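Local atomic coordinates of In2-1 family protein, glutathione transferase lambda3 (Populus trichocarpa, PDB entry 4PQI), a protein that binds glutathione and, as a Lambda-class glutathione transferase of poplar, probably catalyses glutathione-dependent thiol-transferase reactions. Residues Pro115-Pro118 / Ala119-Glu122. Residues are numbered along the deposited sequence; the frame is centred on the assembly and turned at random.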
ATOM      1  N   PRO A 115      15.192   5.774   6.450  1.00 52.11           N
ATOM      2  CA  PRO A 115      16.507   5.794   7.088  1.00 56.15           C
ATOM      3  C   PRO A 115      17.101   7.191   6.999  1.00 58.00           C
ATOM      4  O   PRO A 115      16.554   8.032   6.289  1.00 53.63           O
ATOM      5  CB  PRO A 115      17.318   4.817   6.239  1.00 56.85           C
ATOM      6  CG  PRO A 115      16.709   4.920   4.889  1.00 55.67           C
ATOM      7  CD  PRO A 115      15.234   5.144   5.118  1.00 52.73           C
ATOM      8  N   LYS A 116      18.201   7.424   7.711  1.00 62.67           N
ATOM      9  CA  LYS A 116      18.805   8.749   7.787  1.00 67.14           C
ATOM     10  C   LYS A 116      19.812   8.972   6.658  1.00 69.99           C
ATOM     11  O   LYS A 116      19.973  10.098   6.179  1.00 69.09           O
ATOM     12  CB  LYS A 116      19.461   8.961   9.158  1.00 72.36           C
ATOM     13  CG  LYS A 116      20.026  10.366   9.379  1.00 78.12           C
ATOM     14  CD  LYS A 116      20.315  10.654  10.850  1.00 82.64           C
ATOM     15  CE  LYS A 116      20.819  12.088  11.050  1.00 85.42           C
ATOM     16  NZ  LYS A 116      20.838  12.498  12.488  1.00 87.32           N
ATOM     17  N   ASP A 117      20.475   7.894   6.242  1.00 75.01           N
ATOM     18  CA  ASP A 117      21.460   7.925   5.159  1.00 44.51           C
ATOM     19  C   ASP A 117      20.952   8.725   3.956  1.00 44.44           C
ATOM     20  O   ASP A 117      19.944   8.359   3.337  1.00 50.69           O
ATOM     21  CB  ASP A 117      21.807   6.488   4.728  1.00 53.14           C
ATOM     22  CG  ASP A 117      23.001   6.413   3.778  1.00 61.74           C
ATOM     23  OD1 ASP A 117      23.237   7.350   2.984  1.00 64.87           O
ATOM     24  OD2 ASP A 117      23.707   5.385   3.815  1.00 64.82           O
ATOM     25  N   PRO A 118      21.660   9.817   3.621  1.00 70.50           N
ATOM     26  CA  PRO A 118      21.326  10.740   2.532  1.00 61.79           C
ATOM     27  C   PRO A 118      21.225  10.071   1.161  1.00 54.78           C
ATOM     28  O   PRO A 118      20.360  10.473   0.373  1.00 48.41           O
ATOM     29  CB  PRO A 118      22.500  11.718   2.535  1.00 62.23           C
ATOM     30  CG  PRO A 118      23.028  11.667   3.911  1.00 65.96           C
ATOM     31  CD  PRO A 118      22.873  10.241   4.336  1.00 68.02           C
ATOM     32  N   ALA A 119      22.089   9.096   0.871  1.00 53.45           N
ATOM     33  CA  ALA A 119      22.015   8.388  -0.409  1.00 51.33           C
ATOM     34  C   ALA A 119      20.754   7.529  -0.495  1.00 50.55           C
ATOM     35  O   ALA A 119      20.164   7.366  -1.565  1.00 49.19           O
ATOM     36  CB  ALA A 119      23.253   7.536  -0.642  1.00 47.85           C
ATOM     37  N   LYS A 120      20.349   6.967   0.634  1.00 49.05           N
ATOM     38  CA  LYS A 120      19.132   6.174   0.682  1.00 44.06           C
ATOM     39  C   LYS A 120      17.884   7.056   0.550  1.00 43.45           C
ATOM     40  O   LYS A 120      16.935   6.691  -0.146  1.00 43.70           O
ATOM     41  CB  LYS A 120      19.106   5.351   1.962  1.00 45.11           C
ATOM     42  CG  LYS A 120      20.278   4.398   2.057  1.00 50.41           C
ATOM     43  CD  LYS A 120      20.092   3.421   3.197  1.00 56.24           C
ATOM     44  CE  LYS A 120      21.213   2.401   3.207  1.00 60.71           C
ATOM     45  NZ  LYS A 120      20.891   1.275   4.112  1.00 61.27           N
ATOM     46  N   LYS A 121      17.918   8.227   1.187  1.00 48.27           N
ATOM     47  CA  LYS A 121      16.856   9.230   1.069  1.00 49.95           C
ATOM     48  C   LYS A 121      16.650   9.642  -0.384  1.00 46.64           C
ATOM     49  O   LYS A 121      15.515   9.780  -0.843  1.00 42.65           O
ATOM     50  CB  LYS A 121      17.194  10.481   1.886  1.00 57.36           C
ATOM     51  CG  LYS A 121      17.286  10.280   3.393  1.00 65.51           C
ATOM     52  CD  LYS A 121      15.945  10.479   4.087  1.00 73.10           C
ATOM     53  CE  LYS A 121      15.516  11.944   4.099  1.00 79.46           C
ATOM     54  NZ  LYS A 121      14.251  12.152   4.882  1.00 81.52           N
ATOM     55  N   GLU A 122      17.748   9.875  -1.100  1.00 41.60           N
ATOM     56  CA  GLU A 122      17.645  10.198  -2.519  1.00 43.78           C
ATOM     57  C   GLU A 122      17.068   9.068  -3.381  1.00 45.10           C
ATOM     58  O   GLU A 122      16.234   9.313  -4.256  1.00 47.62           O
ATOM     59  CB  GLU A 122      18.984  10.666  -3.082  1.00 53.29           C
ATOM     60  CG  GLU A 122      19.186  12.152  -2.875  1.00 67.85           C
ATOM     61  CD  GLU A 122      17.910  12.938  -3.138  1.00 77.56           C
ATOM     62  OE1 GLU A 122      17.453  12.962  -4.305  1.00 82.65           O
ATOM     63  OE2 GLU A 122      17.353  13.517  -2.179  1.00 80.43           O
TER
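Asp117 OD1 accepts the backbone amide of Ala119, with OD1 and Ala119 N 3.0 Å apart and an N-H...O angle of 141°, a bent bond. The amide comes to OD1 from the anti side of the carboxylate, 27° out of its plane. With CG anti to the backbone N (chi1 -170°), the carboxylate is turned alongside Ala119 and Lys120 at the start of the helix, where OD1 also lies 3.6 Å from Ala119 CB. The backbone of Asp117 serves the same turn: its O accepts Lys121 N at 3.0 Å, in the carbonyl plane, and one residue on, Pro118 O takes up Glu122 N at 3.1 Å. Asp117 is thus the N-cap of helix 118-139, in the all-helical C-terminal domain of the GST fold, and Pro118, which has no amide hydrogen to give, opens the helix. With an alanine here the amide of Ala119 would probably lose its capping acceptor, and the Lys120 chain the carboxylate beside it.

Lys120 carries the nonpolar side of the contact. Its chain runs extended beyond CG and crosses the Asp117 side chain at about a right angle, with Lys120 CG 3.7 Å from Asp117 CB. The ring of Pro115 also lies across this chain, its CG 3.8 Å from Lys120 CB. The ammonium group passes Asp117 by and forms a salt bridge with Asp166 and a hydrogen bond to Leu171 O, tying the helix start to the loop between helices 151-160 and 177-197, where Phe164 touches the lysine chain. Lys121 takes another course: bends at chi2 and chi3 fold its methylenes back against the incoming loop, and CD reaches 3.3 Å from Pro115 O before the amine leads away.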